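Local coordinates for aerobactin synthase IucC (Klebsiella pneumoniae, PDB 6CN7), which probably catalyses the ATP-dependent attachment of a second N-acetyl-N-hydroxylysine to N-citryl-N-acetyl-N-hydroxylysine, yielding the siderophore aerobactin, at residues A[20-25]-A[57-62]; A[49-54]-A[64-69]. The protein carries 5 engineered substitutions. All blocks are in the same frame, centred on the assembly; numbering follows the deposited sequence.

Contact 1. Residues A[20-25]-A[57-62]; sequences LAELEY and WGWLWI
Trp57 meets Tyr25 through its carbonyl: Trp57 O lies in the plane of the phenol ring, at its edge, 3.0 Å from Tyr25 CE1. Gly58 turns the chain and brings its own carbonyl O to the same ring edge. Trp59 follows with CG anti to its backbone N (chi1 170°), and its indole edge is directed at the phenol face in an offset edge-to-face pair, planes 77° apart, centroids of the Tyr25 ring and the Trp59 five-membered ring 5.8 Å apart. Ala21 CB sits off the indole plane, 3.4 Å from Trp59 NE1, while Ala21 O lies at the indole edge, 3.3 Å from Trp59 CD1. Leu60 N donates to a water that in turn donates to Ala21 O and, at 2.7 Å, to Glu24 OE1; Leu60 CD1 packs against that carboxylate, whose OE2 pairs with Arg54 and accepts from Ala31 N. Ile62 CD1 ends the line on Ala21 CB, at 3.8 Å, and on Leu20 CB. This is helix-on-sheet packing, 20-25 nearly antiparallel (164°) to 60-62 with axes 8.3 Å apart. Its direct touch is made of carbonyl-to-ring-edge and carbon contacts, which implies that the polar link across it is the water.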
# COMPACT_ATOMS: atom_id res chain seq x y z
N LEU A 20 -3.05 21.59 -23.90
CA LEU A 20 -3.80 22.39 -24.87
C LEU A 20 -3.54 21.92 -26.29
O LEU A 20 -4.48 21.78 -27.09
CB LEU A 20 -3.42 23.87 -24.73
CG LEU A 20 -3.84 24.61 -23.45
CD1 LEU A 20 -3.27 26.02 -23.46
CD2 LEU A 20 -5.36 24.66 -23.31
N ALA A 21 -2.28 21.67 -26.63
CA ALA A 21 -1.94 21.32 -28.01
C ALA A 21 -2.54 19.98 -28.41
O ALA A 21 -3.07 19.85 -29.52
CB ALA A 21 -0.42 21.30 -28.19
N GLU A 22 -2.48 18.98 -27.54
CA GLU A 22 -2.98 17.66 -27.90
C GLU A 22 -4.51 17.63 -27.92
O GLU A 22 -5.11 17.03 -28.81
CB GLU A 22 -2.43 16.60 -26.94
CG GLU A 22 -2.66 15.16 -27.38
CD GLU A 22 -1.87 14.79 -28.63
OE1 GLU A 22 -0.81 15.40 -28.87
OE2 GLU A 22 -2.32 13.89 -29.37
N LEU A 23 -5.15 18.27 -26.94
CA LEU A 23 -6.61 18.30 -26.93
C LEU A 23 -7.16 19.12 -28.09
O LEU A 23 -8.26 18.83 -28.58
CB LEU A 23 -7.12 18.87 -25.60
CG LEU A 23 -6.89 18.00 -24.37
CD1 LEU A 23 -7.20 18.77 -23.10
CD2 LEU A 23 -7.73 16.73 -24.43
N GLU A 24 -6.41 20.13 -28.55
CA GLU A 24 -6.83 20.87 -29.74
C GLU A 24 -6.65 20.03 -30.99
O GLU A 24 -7.46 20.11 -31.93
CB GLU A 24 -6.05 22.18 -29.84
CG GLU A 24 -6.72 23.27 -30.68
CD GLU A 24 -6.35 23.21 -32.16
OE1 GLU A 24 -5.49 22.38 -32.53
OE2 GLU A 24 -6.92 24.00 -32.94
N TYR A 25 -5.60 19.21 -31.03
CA TYR A 25 -5.40 18.29 -32.14
C TYR A 25 -6.47 17.21 -32.16
O TYR A 25 -6.91 16.77 -33.23
CB TYR A 25 -4.01 17.67 -32.06
CG TYR A 25 -3.71 16.71 -33.19
CD1 TYR A 25 -3.60 17.16 -34.49
CD2 TYR A 25 -3.54 15.35 -32.94
CE1 TYR A 25 -3.33 16.28 -35.52
CE2 TYR A 25 -3.26 14.47 -33.97
CZ TYR A 25 -3.16 14.94 -35.26
OH TYR A 25 -2.89 14.07 -36.29
N TRP A 57 0.85 18.09 -39.39
CA TRP A 57 -0.20 17.19 -38.95
C TRP A 57 -1.46 17.93 -38.50
O TRP A 57 -2.48 17.28 -38.26
CB TRP A 57 0.30 16.31 -37.80
CG TRP A 57 1.30 15.30 -38.25
CD1 TRP A 57 2.66 15.39 -38.18
CD2 TRP A 57 1.02 14.03 -38.84
NE1 TRP A 57 3.24 14.26 -38.69
CE2 TRP A 57 2.25 13.40 -39.10
CE3 TRP A 57 -0.16 13.35 -39.17
CZ2 TRP A 57 2.34 12.14 -39.68
CZ3 TRP A 57 -0.07 12.10 -39.75
CH2 TRP A 57 1.17 11.51 -40.00
N GLY A 58 -1.42 19.25 -38.40
CA GLY A 58 -2.49 20.00 -37.78
C GLY A 58 -2.33 20.19 -36.29
O GLY A 58 -3.25 20.69 -35.64
N TRP A 59 -1.18 19.81 -35.74
CA TRP A 59 -0.94 19.87 -34.30
C TRP A 59 -0.08 21.08 -33.98
O TRP A 59 0.92 21.34 -34.67
CB TRP A 59 -0.25 18.58 -33.84
CG TRP A 59 0.25 18.61 -32.44
CD1 TRP A 59 -0.49 18.73 -31.31
CD2 TRP A 59 1.61 18.50 -32.03
NE1 TRP A 59 0.33 18.71 -30.20
CE2 TRP A 59 1.63 18.57 -30.62
CE3 TRP A 59 2.83 18.36 -32.70
CZ2 TRP A 59 2.80 18.50 -29.88
CZ3 TRP A 59 4.00 18.29 -31.97
CH2 TRP A 59 3.97 18.36 -30.57
N LEU A 60 -0.46 21.82 -32.94
CA LEU A 60 0.19 23.08 -32.61
C LEU A 60 1.51 22.86 -31.89
O LEU A 60 1.64 21.97 -31.05
CB LEU A 60 -0.73 23.93 -31.73
CG LEU A 60 -2.02 24.44 -32.37
CD1 LEU A 60 -2.98 24.93 -31.31
CD2 LEU A 60 -1.71 25.54 -33.37
N TRP A 61 2.50 23.70 -32.23
CA TRP A 61 3.75 23.80 -31.46
C TRP A 61 3.63 25.05 -30.60
O TRP A 61 3.87 26.16 -31.07
CB TRP A 61 4.96 23.87 -32.38
CG TRP A 61 4.99 22.83 -33.46
CD1 TRP A 61 4.30 21.65 -33.48
CD2 TRP A 61 5.74 22.88 -34.67
NE1 TRP A 61 4.58 20.96 -34.63
CE2 TRP A 61 5.46 21.70 -35.38
CE3 TRP A 61 6.62 23.81 -35.23
CZ2 TRP A 61 6.04 21.42 -36.62
CZ3 TRP A 61 7.19 23.54 -36.46
CH2 TRP A 61 6.90 22.35 -37.14
N ILE A 62 3.26 24.86 -29.34
CA ILE A 62 2.97 25.98 -28.44
C ILE A 62 4.26 26.39 -27.74
O ILE A 62 4.99 25.55 -27.21
CB ILE A 62 1.88 25.59 -27.43
CG1 ILE A 62 0.55 25.39 -28.17
CG2 ILE A 62 1.76 26.65 -26.33
CD1 ILE A 62 -0.61 24.98 -27.28
O HOH W 1 -3.09 21.23 -31.93

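Contact 2. Residues A[49-54]-A[64-69]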
# COMPACT_ATOMS: atom_id res chain seq x y z
N ARG A 49 -4.29 32.35 -24.10
CA ARG A 49 -3.63 33.03 -25.21
C ARG A 49 -2.16 32.65 -25.22
O ARG A 49 -1.55 32.41 -24.17
CB ARG A 49 -3.80 34.55 -25.10
CG ARG A 49 -5.25 34.99 -25.16
CD ARG A 49 -5.43 36.49 -24.99
NE ARG A 49 -4.85 37.25 -26.10
CZ ARG A 49 -3.73 37.96 -26.04
NH1 ARG A 49 -3.04 38.05 -24.91
NH2 ARG A 49 -3.30 38.61 -27.12
N PHE A 50 -1.59 32.57 -26.41
CA PHE A 50 -0.23 32.07 -26.57
C PHE A 50 0.20 32.25 -28.02
O PHE A 50 -0.61 32.59 -28.89
CB PHE A 50 -0.14 30.59 -26.17
CG PHE A 50 -1.06 29.69 -26.95
CD1 PHE A 50 -0.69 29.19 -28.19
CD2 PHE A 50 -2.31 29.36 -26.44
CE1 PHE A 50 -1.54 28.37 -28.90
CE2 PHE A 50 -3.16 28.53 -27.16
CZ PHE A 50 -2.78 28.04 -28.39
N SER A 51 1.48 32.01 -28.26
CA SER A 51 2.05 31.98 -29.60
C SER A 51 2.33 30.53 -29.97
O SER A 51 2.75 29.73 -29.13
CB SER A 51 3.34 32.80 -29.67
OG SER A 51 3.12 34.14 -29.29
N ALA A 52 2.09 30.20 -31.24
CA ALA A 52 2.27 28.83 -31.68
C ALA A 52 2.42 28.80 -33.19
O ALA A 52 2.09 29.76 -33.89
CB ALA A 52 1.09 27.94 -31.24
N GLU A 53 2.92 27.67 -33.68
CA GLU A 53 3.02 27.38 -35.10
C GLU A 53 2.38 26.01 -35.33
O GLU A 53 2.67 25.06 -34.59
CB GLU A 53 4.48 27.38 -35.56
CG GLU A 53 4.68 27.06 -37.03
CD GLU A 53 6.15 27.05 -37.42
OE1 GLU A 53 6.99 27.42 -36.57
OE2 GLU A 53 6.46 26.68 -38.57
N ARG A 54 1.51 25.92 -36.33
CA ARG A 54 0.78 24.69 -36.59
C ARG A 54 1.56 23.85 -37.60
O ARG A 54 1.83 24.31 -38.71
CB ARG A 54 -0.63 24.98 -37.09
CG ARG A 54 -1.55 23.76 -37.05
CD ARG A 54 -2.95 24.05 -37.57
NE ARG A 54 -3.74 24.86 -36.64
CZ ARG A 54 -4.34 24.39 -35.56
NH1 ARG A 54 -4.23 23.11 -35.22
NH2 ARG A 54 -5.05 25.21 -34.79
N ALA A 64 5.61 27.60 -24.61
CA ALA A 64 5.06 27.56 -23.26
C ALA A 64 5.25 28.88 -22.52
O ALA A 64 4.46 29.20 -21.62
CB ALA A 64 5.69 26.42 -22.47
N GLN A 65 6.27 29.66 -22.87
CA GLN A 65 6.52 30.90 -22.14
C GLN A 65 5.46 31.96 -22.44
O GLN A 65 5.23 32.84 -21.60
CB GLN A 65 7.91 31.45 -22.49
CG GLN A 65 9.05 30.71 -21.80
CD GLN A 65 9.00 30.85 -20.29
OE1 GLN A 65 8.76 31.94 -19.76
NE2 GLN A 65 9.22 29.75 -19.59
N THR A 66 4.81 31.89 -23.60
CA THR A 66 3.81 32.87 -23.96
C THR A 66 2.44 32.60 -23.36
O THR A 66 1.54 33.43 -23.51
CB THR A 66 3.67 32.94 -25.49
OG1 THR A 66 3.13 31.71 -25.98
CG2 THR A 66 5.03 33.19 -26.14
N LEU A 67 2.25 31.47 -22.68
CA LEU A 67 0.93 31.10 -22.18
C LEU A 67 0.38 32.16 -21.24
O LEU A 67 1.07 32.61 -20.32
CB LEU A 67 1.00 29.74 -21.47
CG LEU A 67 1.04 28.51 -22.38
CD1 LEU A 67 1.37 27.27 -21.57
CD2 LEU A 67 -0.28 28.33 -23.11
N ARG A 68 -0.87 32.54 -21.47
CA ARG A 68 -1.58 33.49 -20.63
C ARG A 68 -3.01 33.00 -20.41
O ARG A 68 -3.67 32.57 -21.35
CB ARG A 68 -1.63 34.89 -21.26
CG ARG A 68 -0.29 35.56 -21.43
CD ARG A 68 0.29 36.00 -20.10
NE ARG A 68 1.51 36.78 -20.29
CZ ARG A 68 2.72 36.25 -20.41
NH1 ARG A 68 2.90 34.93 -20.35
NH2 ARG A 68 3.77 37.04 -20.58
N CYS A 69 -3.47 33.07 -19.16
CA CYS A 69 -4.88 32.87 -18.82
C CYS A 69 -5.31 34.10 -18.02
O CYS A 69 -5.42 34.04 -16.79
CB CYS A 69 -5.09 31.58 -18.03
SG CYS A 69 -6.83 31.12 -17.85
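Arg49 and Arg68 form a single antiparallel bridge, a hydrogen-bonded pair in which each backbone N-H serves the other residue's carbonyl. The Arg49 N to Arg68 O bond is 2.8 Å and nearly straight (167° at the hydrogen). Its return partner, Arg68 N to Arg49 O, is equally short but more bent, at 141°. Arg49 O also receives a CA-H...O contact from Leu67 CA at 3.4 Å, and the Arg49 guanidinium finds its partner in Gln34, NH2 bonding to OE1. Two residues on, a side chain takes over as acceptor: Ser51 N donates to Thr66 OG1 over 2.8 Å at 174°. Thr66 chi1 sets OG1 between the backbone N and the carbonyl carbon, and the same oxygen is hydrogen-bonded to Asp63 O, while Thr66 CG2 rests against Ser51 OG. Leu67 O is served by Arg68 NH1, 3.0 Å away and well above the carbonyl plane, and also by Arg13 of helix 4-25. Arg68 NH1 has a second, weak bond to Gln65 O. Phe50 and Leu67 lie side by side, Leu67 CD2 3.8 Å from Phe50 CB, and Leu67 continues onto Val16, Ala17 and Leu20 of the helix. The arrangement is that of a chain leaving an antiparallel sheet: past strand 60-62 it makes a helical-type turn at 64-66, then returns to strand 46-54 for one isolated bridge.

In the fold
From the N terminus, helix 4-25 supplies the first half of contact 1. The chain then builds strands 32-33, 38-43 and 46-54, and contact 1 closes this loop when 57-62 reaches back to the helix. Contact 2 opens within that loop, at 49-54, and closes beyond it, at 64-69, so the two cross. Strands 46-54 and 60-62 are antiparallel neighbours in one four-stranded sheet, joined here by a probable hydrogen bond from Trp61 N to Glu53 O, and the Glu24 to Arg54 salt bridge links the helix to strand 46-54. Contact 1 thus ties helix 4-25 to an edge strand of the sheet, whereas contact 2 fastens the following loop, leading to helix 76-87, to the strand beside it.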